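Long-range contacts in ribosomal RNA small subunit methyltransferase E (Legionella pneumophila, PDB 5O96), which probably methylates the N3 position of a specific uridine in 16S rRNA of the assembled small ribosomal subunit, using S-adenosylmethionine as methyl donor: residues L81-A86 with P190-I195; L172-A177 with L194-E199; Y158-V163 with I207-G212. All coordinates share one frame; numbering follows the deposited sequence.

Overall arrangement
All three contacts build the methyltransferase domain, around one parallel sheet. Contacts 1 and 2 flank the same central strand, 191-196: strand 82-88 pairs with one edge of it and strand 170-174 with the other, and L194 and I195 serve both. Each joins strands through backbone hydrogen bonds; contact 1 has five and lies nearest the centre of the chain, while contact 2 has two before its strands part around S-adenosylmethionine. Contact 3 sits farther out, where two helices pack on the sheet face that carries I195. It has no hydrogen bond between its segments, only side-chain packing, buried toward the sheet and partly exposed on its outer side.

Contact 1: residues L81-A86 with P190-I195; sequences LKIHLA and PDVALI
V192 and L81 meet at the closest apolar approach between these two segments: CG2 of V192 comes to 3.6 Å from CD1 of L81, the two side chains crossing obliquely. L81 reaches this far because its CG is anti to the backbone N (chi1 178°), which carries the branch toward V192. Further along the same face, I83 CG2 lies 4.2 Å from L194 CB, and L85 and L194 touch through their methyl ends. Helix 227-242 covers this side, with L235, L238 and Q239 against I83 and A234 against L194. The backbones are parallel neighbours in the sheet of a SPOUT methyltransferase domain, and five hydrogen bonds zip them from K82 N to A86 N. The straightest, H84 N to V192 O, is 2.8 Å long with 176° at the hydrogen. On the other face A86 CB rests 4.1 Å from I195 CG1, under helix 159-165. H84, also on this face, takes its ring away from the partner strand; its ring nitrogens are hydrogen-bonded to T111 and E168, which satisfies these buried atoms and should fix the ring's rotation. At the start of the pair the side chains are looser and face solvent, though the backbones stay close. There K82 bends at its second and third torsions and folds back over P190, yet NZ stays 4.0 Å from P190 O, and the only hydrogen bond between these two residues is the one from K82 N. Nor does the lysine pair with D191: NZ and OD2 are 6.2 Å apart, and the aspartate's OD1 instead accepts from H169 N.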
ATOM      1  N   LEU A  81      15.215   2.899  12.197  1.00 33.80           N
ATOM      2  CA  LEU A  81      14.035   3.329  12.944  1.00 28.84           C
ATOM      3  C   LEU A  81      13.166   2.098  13.160  1.00 31.32           C
ATOM      4  O   LEU A  81      12.574   1.587  12.212  1.00 27.64           O
ATOM      5  CB  LEU A  81      13.267   4.417  12.198  1.00 25.97           C
ATOM      6  CG  LEU A  81      11.960   4.969  12.787  1.00 31.74           C
ATOM      7  CD1 LEU A  81      12.223   5.879  13.978  1.00 25.43           C
ATOM      8  CD2 LEU A  81      11.058   5.680  11.740  1.00 17.55           C
ATOM      9  N   LYS A  82      13.097   1.616  14.403  1.00 24.01           N
ATOM     10  CA  LYS A  82      12.351   0.405  14.718  1.00 26.64           C
ATOM     11  C   LYS A  82      10.924   0.803  15.045  1.00 27.60           C
ATOM     12  O   LYS A  82      10.676   1.476  16.048  1.00 32.33           O
ATOM     13  CB  LYS A  82      12.993  -0.343  15.882  1.00 36.49           C
ATOM     14  CG  LYS A  82      14.077  -1.300  15.480  1.00 43.69           C
ATOM     15  CD  LYS A  82      15.442  -0.751  15.821  1.00 65.59           C
ATOM     16  CE  LYS A  82      15.623  -0.616  17.324  1.00 69.63           C
ATOM     17  NZ  LYS A  82      16.768   0.282  17.644  1.00 70.93           N
ATOM     18  N   ILE A  83       9.991   0.426  14.185  1.00 29.41           N
ATOM     19  CA  ILE A  83       8.581   0.712  14.394  1.00 21.71           C
ATOM     20  C   ILE A  83       7.897  -0.553  14.874  1.00 24.59           C
ATOM     21  O   ILE A  83       8.095  -1.627  14.304  1.00 33.56           O
ATOM     22  CB  ILE A  83       7.922   1.225  13.109  1.00 24.32           C
ATOM     23  CG1 ILE A  83       8.717   2.427  12.591  1.00 22.13           C
ATOM     24  CG2 ILE A  83       6.474   1.549  13.387  1.00 23.33           C
ATOM     25  CD1 ILE A  83       8.245   2.964  11.272  1.00 27.73           C
ATOM     26  N   HIS A  84       7.133  -0.431  15.949  1.00 27.83           N
ATOM     27  CA  HIS A  84       6.275  -1.493  16.452  1.00 21.69           C
ATOM     28  C   HIS A  84       4.857  -1.152  16.010  1.00 31.29           C
ATOM     29  O   HIS A  84       4.254  -0.208  16.531  1.00 31.15           O
ATOM     30  CB  HIS A  84       6.377  -1.613  17.973  1.00 20.92           C
ATOM     31  CG  HIS A  84       5.583  -2.745  18.542  1.00 31.87           C
ATOM     32  ND1 HIS A  84       5.502  -2.993  19.897  1.00 34.26           N
ATOM     33  CD2 HIS A  84       4.824  -3.694  17.941  1.00 32.91           C
ATOM     34  CE1 HIS A  84       4.746  -4.059  20.104  1.00 31.22           C
ATOM     35  NE2 HIS A  84       4.319  -4.500  18.933  1.00 34.19           N
ATOM     36  N   LEU A  85       4.363  -1.860  14.986  1.00 18.98           N
ATOM     37  CA  LEU A  85       3.004  -1.662  14.496  1.00 20.11           C
ATOM     38  C   LEU A  85       2.028  -2.404  15.387  1.00 30.98           C
ATOM     39  O   LEU A  85       2.165  -3.610  15.614  1.00 30.56           O
ATOM     40  CB  LEU A  85       2.861  -2.161  13.056  1.00 24.66           C
ATOM     41  CG  LEU A  85       1.473  -2.185  12.378  1.00 28.09           C
ATOM     42  CD1 LEU A  85       0.857  -0.799  12.247  1.00 15.30           C
ATOM     43  CD2 LEU A  85       1.536  -2.864  10.979  1.00 19.46           C
ATOM     44  N   ALA A  86       1.040  -1.696  15.887  1.00 19.96           N
ATOM     45  CA  ALA A  86      -0.099  -2.344  16.516  1.00 18.32           C
ATOM     46  C   ALA A  86      -1.286  -2.139  15.579  1.00 20.03           C
ATOM     47  O   ALA A  86      -1.813  -1.028  15.478  1.00 22.58           O
ATOM     48  CB  ALA A  86      -0.357  -1.787  17.913  1.00 18.48           C
ATOM     49  N   PRO A 190      15.519   5.901  18.548  1.00 28.83           N
ATOM     50  CA  PRO A 190      15.454   4.452  18.330  1.00 22.97           C
ATOM     51  C   PRO A 190      14.139   3.909  17.765  1.00 35.16           C
ATOM     52  O   PRO A 190      14.193   3.159  16.777  1.00 38.55           O
ATOM     53  CB  PRO A 190      15.699   3.875  19.744  1.00 31.39           C
ATOM     54  CG  PRO A 190      15.224   4.933  20.689  1.00 28.85           C
ATOM     55  CD  PRO A 190      15.468   6.259  19.986  1.00 37.76           C
ATOM     56  N   ASP A 191      12.989   4.237  18.356  1.00 37.86           N
ATOM     57  CA  ASP A 191      11.823   3.417  18.060  1.00 33.95           C
ATOM     58  C   ASP A 191      10.526   4.209  18.168  1.00 32.76           C
ATOM     59  O   ASP A 191      10.475   5.303  18.738  1.00 32.36           O
ATOM     60  CB  ASP A 191      11.802   2.173  18.957  1.00 20.94           C
ATOM     61  CG  ASP A 191      11.901   2.505  20.437  1.00 30.35           C
ATOM     62  OD1 ASP A 191      11.931   3.701  20.809  1.00 34.97           O
ATOM     63  OD2 ASP A 191      11.936   1.550  21.233  1.00 27.68           O
ATOM     64  N   VAL A 192       9.487   3.640  17.557  1.00 29.75           N
ATOM     65  CA  VAL A 192       8.146   4.217  17.486  1.00 34.12           C
ATOM     66  C   VAL A 192       7.129   3.117  17.764  1.00 34.58           C
ATOM     67  O   VAL A 192       7.250   2.009  17.239  1.00 25.28           O
ATOM     68  CB  VAL A 192       7.849   4.845  16.102  1.00 25.12           C
ATOM     69  CG1 VAL A 192       6.583   5.741  16.147  1.00 22.48           C
ATOM     70  CG2 VAL A 192       9.054   5.611  15.569  1.00 32.10           C
ATOM     71  N   ALA A 193       6.117   3.419  18.563  1.00 29.79           N
ATOM     72  CA  ALA A 193       4.926   2.590  18.623  1.00 22.78           C
ATOM     73  C   ALA A 193       3.823   3.281  17.830  1.00 30.47           C
ATOM     74  O   ALA A 193       3.562   4.469  18.037  1.00 33.18           O
ATOM     75  CB  ALA A 193       4.491   2.345  20.067  1.00 22.64           C
ATOM     76  N   LEU A 194       3.186   2.541  16.917  1.00 30.18           N
ATOM     77  CA  LEU A 194       2.194   3.091  15.999  1.00 28.29           C
ATOM     78  C   LEU A 194       0.920   2.269  16.074  1.00 27.36           C
ATOM     79  O   LEU A 194       0.925   1.079  15.719  1.00 23.41           O
ATOM     80  CB  LEU A 194       2.729   3.098  14.562  1.00 21.46           C
ATOM     81  CG  LEU A 194       1.776   3.530  13.443  1.00 21.16           C
ATOM     82  CD1 LEU A 194       1.405   5.003  13.543  1.00 13.60           C
ATOM     83  CD2 LEU A 194       2.385   3.242  12.087  1.00 22.62           C
ATOM     84  N   ILE A 195      -0.171   2.901  16.513  1.00 23.76           N
ATOM     85  CA  ILE A 195      -1.480   2.251  16.568  1.00 25.29           C
ATOM     86  C   ILE A 195      -2.317   2.663  15.353  1.00 29.14           C
ATOM     87  O   ILE A 195      -2.473   3.862  15.054  1.00 19.78           O
ATOM     88  CB  ILE A 195      -2.203   2.574  17.886  1.00 31.39           C
ATOM     89  CG1 ILE A 195      -1.408   2.040  19.079  1.00 18.98           C
ATOM     90  CG2 ILE A 195      -3.610   1.964  17.899  1.00 21.29           C
ATOM     91  CD1 ILE A 195      -2.028   2.452  20.441  1.00 18.95           C
TER

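Contact 2: residues L172-A177 with L194-E199; sequences LILHPA and LIIGPE. With SAM (S-adenosylmethionine), chain I.
The S-adenosylmethionine site of this SPOUT domain opens where strands 170-174 and 191-196 separate at their C-terminal ends, and L174 and G197, one from each side, both belong to it. Upstream the strands are regular parallel partners: I195 N donates to L172 O, and L174 N to I195 O at 3.0 Å, the latter nearly straight at 176°. Side chains fill both faces of the pair. On one, I173 and I195 cross with CD1 of I173 3.8 Å from CG2 of I195. For this I173 holds CG1 anti to the backbone N (chi1 179°), and CG2 has to take the crowded position between N and the carbonyl carbon. On the other, L172 CB packs against L194 CD1, with L238 of helix 227-242 touching both leucines, while L174 CB lies 4.1 Å from I196 CG1. Beyond this last pair the two segments diverge to hold the ligand between them. L174 CD1 lies over one face of the adenine, 3.4 Å from SAM N3 with C2 at 3.5 Å, and its CD2 faces the ribose and the methyl group. P176 CD lies 3.3 Å from SAM O2' and also touches N3, on the other side of the adenine plane from L174; that same CD sits above one face of the H175 ring, offset toward its rim. G197 O is hydrogen-bonded to T227 OG1 at the start of helix 227-242; T227 N itself, with G221 O and L225 O, hydrogen-bonds the ligand. In place of the next interstrand bond stands one water, which accepts from G197 N at 2.8 Å and donates to both L174 O and SAM O4'.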
ATOM      1  N   LEU A 172       2.565   6.944  18.735  1.00 26.61           N
ATOM      2  CA  LEU A 172       1.646   7.629  17.849  1.00 22.68           C
ATOM      3  C   LEU A 172       0.407   6.772  17.599  1.00 23.67           C
ATOM      4  O   LEU A 172       0.496   5.550  17.438  1.00 27.49           O
ATOM      5  CB  LEU A 172       2.347   7.954  16.526  1.00 17.74           C
ATOM      6  CG  LEU A 172       3.531   8.917  16.529  1.00 21.44           C
ATOM      7  CD1 LEU A 172       4.021   9.042  15.105  1.00 17.66           C
ATOM      8  CD2 LEU A 172       3.149  10.294  17.078  1.00 15.69           C
ATOM      9  N   ILE A 173      -0.750   7.415  17.544  1.00 15.35           N
ATOM     10  CA  ILE A 173      -1.973   6.750  17.112  1.00 18.68           C
ATOM     11  C   ILE A 173      -2.550   7.510  15.929  1.00 23.42           C
ATOM     12  O   ILE A 173      -2.680   8.742  15.972  1.00 19.57           O
ATOM     13  CB  ILE A 173      -3.004   6.649  18.249  1.00 17.05           C
ATOM     14  CG1 ILE A 173      -4.286   5.968  17.759  1.00 22.49           C
ATOM     15  CG2 ILE A 173      -3.255   8.048  18.934  1.00 16.52           C
ATOM     16  CD1 ILE A 173      -5.095   5.357  18.894  1.00 23.03           C
ATOM     17  N   LEU A 174      -2.932   6.775  14.890  1.00 31.42           N
ATOM     18  CA  LEU A 174      -3.578   7.380  13.726  1.00 30.29           C
ATOM     19  C   LEU A 174      -5.025   7.690  14.091  1.00 27.48           C
ATOM     20  O   LEU A 174      -5.855   6.781  14.232  1.00 27.48           O
ATOM     21  CB  LEU A 174      -3.486   6.462  12.507  1.00 20.61           C
ATOM     22  CG  LEU A 174      -4.169   7.008  11.267  1.00 40.00           C
ATOM     23  CD1 LEU A 174      -3.585   8.357  10.872  1.00 42.70           C
ATOM     24  CD2 LEU A 174      -4.029   6.028  10.139  1.00 46.65           C
ATOM     25  N   HIS A 175      -5.324   8.981  14.252  1.00 26.61           N
ATOM     26  CA  HIS A 175      -6.628   9.451  14.704  1.00 24.34           C
ATOM     27  C   HIS A 175      -6.753  10.948  14.438  1.00 29.36           C
ATOM     28  O   HIS A 175      -5.842  11.721  14.742  1.00 31.14           O
ATOM     29  CB  HIS A 175      -6.835   9.152  16.192  1.00 23.12           C
ATOM     30  CG  HIS A 175      -8.196   9.531  16.700  1.00 35.28           C
ATOM     31  ND1 HIS A 175      -9.335   8.800  16.414  1.00 35.37           N
ATOM     32  CD2 HIS A 175      -8.599  10.571  17.470  1.00 35.65           C
ATOM     33  CE1 HIS A 175     -10.374   9.373  16.989  1.00 31.32           C
ATOM     34  NE2 HIS A 175      -9.956  10.448  17.635  1.00 38.08           N
ATOM     35  N   PRO A 176      -7.879  11.392  13.881  1.00 32.21           N
ATOM     36  CA  PRO A 176      -7.975  12.783  13.412  1.00 20.35           C
ATOM     37  C   PRO A 176      -7.987  13.836  14.510  1.00 20.64           C
ATOM     38  O   PRO A 176      -7.512  14.952  14.267  1.00 22.85           O
ATOM     39  CB  PRO A 176      -9.311  12.795  12.648  1.00 28.59           C
ATOM     40  CG  PRO A 176      -9.682  11.371  12.456  1.00 32.02           C
ATOM     41  CD  PRO A 176      -9.088  10.607  13.582  1.00 28.38           C
ATOM     42  N   ALA A 177      -8.568  13.546  15.673  1.00 25.22           N
ATOM     43  CA  ALA A 177      -8.915  14.585  16.638  1.00 29.57           C
ATOM     44  C   ALA A 177      -7.640  15.127  17.261  1.00 33.27           C
ATOM     45  O   ALA A 177      -6.829  14.356  17.776  1.00 35.57           O
ATOM     46  CB  ALA A 177      -9.861  14.028  17.718  1.00 16.93           C
ATOM     47  N   LEU A 194       3.186   2.541  16.917  1.00 30.18           N
ATOM     48  CA  LEU A 194       2.194   3.091  15.999  1.00 28.29           C
ATOM     49  C   LEU A 194       0.920   2.269  16.074  1.00 27.36           C
ATOM     50  O   LEU A 194       0.925   1.079  15.719  1.00 23.41           O
ATOM     51  CB  LEU A 194       2.729   3.098  14.562  1.00 21.46           C
ATOM     52  CG  LEU A 194       1.776   3.530  13.443  1.00 21.16           C
ATOM     53  CD1 LEU A 194       1.405   5.003  13.543  1.00 13.60           C
ATOM     54  CD2 LEU A 194       2.385   3.242  12.087  1.00 22.62           C
ATOM     55  N   ILE A 195      -0.171   2.901  16.513  1.00 23.76           N
ATOM     56  CA  ILE A 195      -1.480   2.251  16.568  1.00 25.29           C
ATOM     57  C   ILE A 195      -2.317   2.663  15.353  1.00 29.14           C
ATOM     58  O   ILE A 195      -2.473   3.862  15.054  1.00 19.78           O
ATOM     59  CB  ILE A 195      -2.203   2.574  17.886  1.00 31.39           C
ATOM     60  CG1 ILE A 195      -1.408   2.040  19.079  1.00 18.98           C
ATOM     61  CG2 ILE A 195      -3.610   1.964  17.899  1.00 21.29           C
ATOM     62  CD1 ILE A 195      -2.028   2.452  20.441  1.00 18.95           C
ATOM     63  N   ILE A 196      -2.834   1.668  14.627  1.00 28.00           N
ATOM     64  CA  ILE A 196      -3.765   1.902  13.524  1.00 19.38           C
ATOM     65  C   ILE A 196      -5.017   1.090  13.793  1.00 25.92           C
ATOM     66  O   ILE A 196      -4.941  -0.113  14.068  1.00 28.32           O
ATOM     67  CB  ILE A 196      -3.148   1.565  12.157  1.00 29.24           C
ATOM     68  CG1 ILE A 196      -2.099   2.639  11.832  1.00 26.91           C
ATOM     69  CG2 ILE A 196      -4.256   1.546  11.066  1.00 18.98           C
ATOM     70  CD1 ILE A 196      -0.895   2.132  11.246  1.00 25.68           C
ATOM     71  N   GLY A 197      -6.159   1.758  13.750  1.00 23.45           N
ATOM     72  CA  GLY A 197      -7.388   1.188  14.223  1.00 29.00           C
ATOM     73  C   GLY A 197      -8.200   0.588  13.112  1.00 28.38           C
ATOM     74  O   GLY A 197      -7.816   0.606  11.942  1.00 24.47           O
ATOM     75  N   PRO A 198      -9.336   0.025  13.468  1.00 30.94           N
ATOM     76  CA  PRO A 198     -10.144  -0.730  12.515  1.00 26.36           C
ATOM     77  C   PRO A 198     -10.990   0.251  11.721  1.00 30.66           C
ATOM     78  O   PRO A 198     -10.988   1.449  12.004  1.00 26.33           O
ATOM     79  CB  PRO A 198     -11.008  -1.608  13.419  1.00 19.49           C
ATOM     80  CG  PRO A 198     -11.264  -0.695  14.596  1.00 25.39           C
ATOM     81  CD  PRO A 198      -9.965   0.085  14.795  1.00 22.37           C
ATOM     82  N   GLU A 199     -11.769  -0.295  10.780  1.00 31.87           N
ATOM     83  CA  GLU A 199     -12.552   0.551   9.889  1.00 36.06           C
ATOM     84  C   GLU A 199     -13.391   1.555  10.659  1.00 41.04           C
ATOM     85  O   GLU A 199     -13.371   2.755  10.357  1.00 40.62           O
ATOM     86  CB  GLU A 199     -13.422  -0.267   8.940  1.00 48.54           C
ATOM     87  CG  GLU A 199     -14.115   0.651   7.916  1.00 74.06           C
ATOM     88  CD  GLU A 199     -15.184  -0.040   7.068  1.00 91.21           C
ATOM     89  OE1 GLU A 199     -15.061  -1.260   6.814  1.00 97.28           O
ATOM     90  OE2 GLU A 199     -16.149   0.645   6.650  1.00 93.95           O
TER
HETATM   91  N   SAM I 501     -11.389   3.734   6.626  0.75 25.14           N
HETATM   92  CA  SAM I 501     -10.725   2.457   6.867  0.51 45.41           C
HETATM   93  C   SAM I 501     -11.307   1.179   6.220  1.00 40.45           C
HETATM   94  O   SAM I 501     -12.100   1.204   5.292  1.00 56.89           O
HETATM   95  OXT SAM I 501     -10.986   0.049   6.588  0.59 38.11           O
HETATM   96  CB  SAM I 501     -10.682   2.269   8.350  0.22 58.42           C
HETATM   97  CG  SAM I 501      -9.425   2.218   9.180  0.43 59.61           C
HETATM   98  SD  SAM I 501      -8.921   3.876   9.519  1.00 62.92           S
HETATM   99  CE  SAM I 501      -7.197   3.868   9.026  1.00 59.95           C
HETATM  100  C5' SAM I 501      -8.791   3.737  11.316  1.00 59.93           C
HETATM  101  C4' SAM I 501      -9.002   5.108  11.910  1.00 57.01           C
HETATM  102  O4' SAM I 501      -7.880   5.882  11.531  0.85 49.49           O
HETATM  103  C3' SAM I 501     -10.192   5.788  11.245  0.91 69.47           C
HETATM  104  O3' SAM I 501     -11.398   5.687  11.958  0.92 76.90           O
HETATM  105  C2' SAM I 501      -9.799   7.236  11.177  0.94 64.73           C
HETATM  106  O2' SAM I 501     -10.375   7.876  12.286  0.97 65.79           O
HETATM  107  C1' SAM I 501      -8.289   7.219  11.317  0.93 51.85           C
HETATM  108  N9  SAM I 501      -7.791   7.836  10.081  0.94 43.41           N
HETATM  109  C8  SAM I 501      -7.959   7.420   8.772  0.90 32.26           C
HETATM  110  N7  SAM I 501      -7.367   8.307   7.950  1.00 24.32           N
HETATM  111  C5  SAM I 501      -6.829   9.287   8.718  0.97 35.26           C
HETATM  112  C6  SAM I 501      -6.126  10.418   8.393  0.99 23.62           C
HETATM  113  N6  SAM I 501      -5.905  10.683   7.120  0.79 24.19           N
HETATM  114  N1  SAM I 501      -5.713  11.268   9.396  0.85 31.56           N
HETATM  115  C2  SAM I 501      -5.974  10.977  10.719  0.88 36.62           C
HETATM  116  N3  SAM I 501      -6.681   9.827  11.047  0.94 36.55           N
HETATM  117  C4  SAM I 501      -7.099   9.011  10.050  1.00 37.16           C
HETATM  118  O   HOH W   1      -6.136   4.416  12.957  1.00 37.31           O

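Contact 3: residues Y158-V163 with I207-G212; sequences YLDQFV and IRLTSG
D160 brings the one flat group that touches across this pair of helices: its carboxylate oxygen OD1 lies against both methyls of L209, 3.6 Å from CD1 and 3.7 Å from CD2. The two side chains cross at about a right angle, and this is a van der Waals contact, the methyls having no donor to offer. The other oxygen of D160, OD2, forms a salt bridge with R164 one turn further along the same helix, which should keep the group from swinging. The F162 ring, by contrast, turns away from the second helix and down onto the sheet, where it meets the H84 ring edge-to-face. Below D160 and L209 the packing is mostly between methyl groups, and L159, V163 and T210 are buried. The methyl CG2 of T210 is set between L159 and V163, residues one helical turn apart, with 4.0 Å to L159 CD2 and 3.8 Å to V163 CG2. A first torsion of 65° is what presents this methyl, because it puts OG1 between the threonine's backbone N and carbonyl carbon, turned to the carbonyls of its own helix. V163 also meets L209, its CG1 4.2 Å from L209 CG. D160 and L209 are partly exposed, while L159 and V163 rest on I195 of strand 191-196. The axes of 159-163 and 207-212 come within 10.0 Å of each other and differ in direction by 11°. Side-by-side helices of like direction, laid over one face of a parallel sheet, belong to the layered alpha/beta architecture, here of a SPOUT methyltransferase domain.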
ATOM      1  N   TYR A 158      -5.461  -6.917  23.593  1.00 35.80           N
ATOM      2  CA  TYR A 158      -6.430  -5.838  23.583  1.00 41.59           C
ATOM      3  C   TYR A 158      -5.718  -4.496  23.694  1.00 39.41           C
ATOM      4  O   TYR A 158      -4.555  -4.408  24.105  1.00 34.47           O
ATOM      5  CB  TYR A 158      -7.431  -6.007  24.725  1.00 45.73           C
ATOM      6  CG  TYR A 158      -8.431  -7.100  24.456  1.00 39.78           C
ATOM      7  CD1 TYR A 158      -8.125  -8.434  24.706  1.00 44.80           C
ATOM      8  CD2 TYR A 158      -9.679  -6.799  23.931  1.00 35.32           C
ATOM      9  CE1 TYR A 158      -9.041  -9.433  24.452  1.00 46.31           C
ATOM     10  CE2 TYR A 158     -10.608  -7.787  23.677  1.00 37.06           C
ATOM     11  CZ  TYR A 158     -10.288  -9.100  23.936  1.00 50.47           C
ATOM     12  OH  TYR A 158     -11.223 -10.074  23.667  1.00 60.19           O
ATOM     13  N   LEU A 159      -6.443  -3.440  23.302  1.00 33.81           N
ATOM     14  CA  LEU A 159      -5.881  -2.091  23.331  1.00 30.89           C
ATOM     15  C   LEU A 159      -5.309  -1.761  24.695  1.00 39.21           C
ATOM     16  O   LEU A 159      -4.208  -1.207  24.793  1.00 46.26           O
ATOM     17  CB  LEU A 159      -6.945  -1.065  22.952  1.00 24.49           C
ATOM     18  CG  LEU A 159      -6.469   0.370  22.751  1.00 24.48           C
ATOM     19  CD1 LEU A 159      -5.377   0.449  21.676  1.00 23.87           C
ATOM     20  CD2 LEU A 159      -7.660   1.182  22.333  1.00 25.84           C
ATOM     21  N   ASP A 160      -6.035  -2.112  25.762  1.00 37.85           N
ATOM     22  CA  ASP A 160      -5.587  -1.757  27.104  1.00 28.88           C
ATOM     23  C   ASP A 160      -4.188  -2.301  27.371  1.00 34.75           C
ATOM     24  O   ASP A 160      -3.295  -1.570  27.820  1.00 38.37           O
ATOM     25  CB  ASP A 160      -6.583  -2.275  28.162  1.00 34.79           C
ATOM     26  CG  ASP A 160      -6.237  -1.809  29.569  1.00 56.15           C
ATOM     27  OD1 ASP A 160      -6.388  -0.606  29.863  1.00 70.64           O
ATOM     28  OD2 ASP A 160      -5.802  -2.639  30.386  1.00 67.10           O
ATOM     29  N   GLN A 161      -3.976  -3.590  27.095  1.00 38.82           N
ATOM     30  CA  GLN A 161      -2.693  -4.203  27.414  1.00 35.14           C
ATOM     31  C   GLN A 161      -1.566  -3.519  26.659  1.00 33.42           C
ATOM     32  O   GLN A 161      -0.566  -3.105  27.252  1.00 37.29           O
ATOM     33  CB  GLN A 161      -2.729  -5.692  27.093  1.00 31.55           C
ATOM     34  CG  GLN A 161      -1.417  -6.398  27.369  1.00 43.18           C
ATOM     35  CD  GLN A 161      -1.514  -7.891  27.178  1.00 50.86           C
ATOM     36  OE1 GLN A 161      -2.609  -8.452  27.159  1.00 56.14           O
ATOM     37  NE2 GLN A 161      -0.373  -8.542  27.011  1.00 58.30           N
ATOM     38  N   PHE A 162      -1.740  -3.356  25.347  1.00 38.91           N
ATOM     39  CA  PHE A 162      -0.664  -2.868  24.494  1.00 39.80           C
ATOM     40  C   PHE A 162      -0.225  -1.469  24.902  1.00 30.61           C
ATOM     41  O   PHE A 162       0.972  -1.152  24.934  1.00 35.19           O
ATOM     42  CB  PHE A 162      -1.125  -2.870  23.035  1.00 43.13           C
ATOM     43  CG  PHE A 162      -0.144  -2.233  22.116  1.00 36.14           C
ATOM     44  CD1 PHE A 162      -0.185  -0.879  21.870  1.00 20.41           C
ATOM     45  CD2 PHE A 162       0.866  -2.986  21.555  1.00 25.53           C
ATOM     46  CE1 PHE A 162       0.742  -0.301  21.087  1.00 21.74           C
ATOM     47  CE2 PHE A 162       1.790  -2.404  20.752  1.00 28.68           C
ATOM     48  CZ  PHE A 162       1.726  -1.063  20.511  1.00 24.30           C
ATOM     49  N   VAL A 163      -1.196  -0.604  25.151  1.00 30.49           N
ATOM     50  CA  VAL A 163      -0.925   0.759  25.550  1.00 32.90           C
ATOM     51  C   VAL A 163      -0.259   0.802  26.923  1.00 42.06           C
ATOM     52  O   VAL A 163       0.579   1.673  27.187  1.00 45.09           O
ATOM     53  CB  VAL A 163      -2.270   1.507  25.478  1.00 43.35           C
ATOM     54  CG1 VAL A 163      -2.468   2.424  26.627  1.00 40.09           C
ATOM     55  CG2 VAL A 163      -2.403   2.236  24.138  1.00 35.43           C
ATOM     56  N   ILE A 207      -9.720   6.523  23.080  1.00 28.76           N
ATOM     57  CA  ILE A 207      -8.833   7.667  22.924  1.00 31.26           C
ATOM     58  C   ILE A 207      -8.420   8.208  24.285  1.00 36.32           C
ATOM     59  O   ILE A 207      -7.251   8.554  24.494  1.00 39.66           O
ATOM     60  CB  ILE A 207      -9.498   8.746  22.046  1.00 37.74           C
ATOM     61  CG1 ILE A 207      -9.653   8.222  20.617  1.00 34.56           C
ATOM     62  CG2 ILE A 207      -8.690  10.060  22.062  1.00 33.84           C
ATOM     63  CD1 ILE A 207      -8.294   7.834  19.940  1.00 34.06           C
ATOM     64  N   ARG A 208      -9.346   8.251  25.248  1.00 35.79           N
ATOM     65  CA  ARG A 208      -8.963   8.713  26.582  1.00 36.10           C
ATOM     66  C   ARG A 208      -7.908   7.794  27.191  1.00 42.13           C
ATOM     67  O   ARG A 208      -6.965   8.263  27.838  1.00 44.57           O
ATOM     68  CB  ARG A 208     -10.186   8.821  27.502  1.00 44.97           C
ATOM     69  CG  ARG A 208     -11.134   9.981  27.176  1.00 46.35           C
ATOM     70  CD  ARG A 208     -12.070  10.323  28.338  1.00 48.69           C
ATOM     71  NE  ARG A 208     -12.626   9.137  28.988  1.00 58.16           N
ATOM     72  CZ  ARG A 208     -13.722   8.505  28.575  1.00 66.69           C
ATOM     73  NH1 ARG A 208     -14.383   8.955  27.515  1.00 65.82           N
ATOM     74  NH2 ARG A 208     -14.159   7.427  29.217  1.00 67.33           N
ATOM     75  N   LEU A 209      -8.024   6.483  26.957  1.00 37.92           N
ATOM     76  CA  LEU A 209      -7.038   5.547  27.490  1.00 29.26           C
ATOM     77  C   LEU A 209      -5.692   5.638  26.752  1.00 39.97           C
ATOM     78  O   LEU A 209      -4.634   5.616  27.393  1.00 49.85           O
ATOM     79  CB  LEU A 209      -7.595   4.128  27.437  1.00 29.76           C
ATOM     80  CG  LEU A 209      -6.524   3.049  27.613  1.00 37.49           C
ATOM     81  CD1 LEU A 209      -6.151   2.924  29.074  1.00 45.53           C
ATOM     82  CD2 LEU A 209      -6.993   1.721  27.051  1.00 34.14           C
ATOM     83  N   THR A 210      -5.695   5.732  25.410  1.00 35.35           N
ATOM     84  CA  THR A 210      -4.412   5.807  24.700  1.00 36.81           C
ATOM     85  C   THR A 210      -3.720   7.133  24.963  1.00 33.52           C
ATOM     86  O   THR A 210      -2.489   7.190  25.093  1.00 33.15           O
ATOM     87  CB  THR A 210      -4.584   5.627  23.179  1.00 31.35           C
ATOM     88  OG1 THR A 210      -5.342   6.722  22.638  1.00 25.08           O
ATOM     89  CG2 THR A 210      -5.260   4.314  22.861  1.00 23.29           C
ATOM     90  N   SER A 211      -4.496   8.214  24.983  1.00 29.07           N
ATOM     91  CA  SER A 211      -3.960   9.525  25.313  1.00 26.84           C
ATOM     92  C   SER A 211      -3.444   9.573  26.753  1.00 37.37           C
ATOM     93  O   SER A 211      -2.518  10.337  27.066  1.00 32.74           O
ATOM     94  CB  SER A 211      -5.044  10.573  25.088  1.00 32.53           C
ATOM     95  OG  SER A 211      -4.666  11.793  25.681  1.00 56.15           O
ATOM     96  N   GLY A 212      -4.022   8.764  27.643  1.00 33.88           N
ATOM     97  CA  GLY A 212      -3.511   8.696  28.998  1.00 37.65           C
ATOM     98  C   GLY A 212      -2.151   8.045  29.094  1.00 46.29           C
ATOM     99  O   GLY A 212      -1.405   8.319  30.042  1.00 47.74           O
TER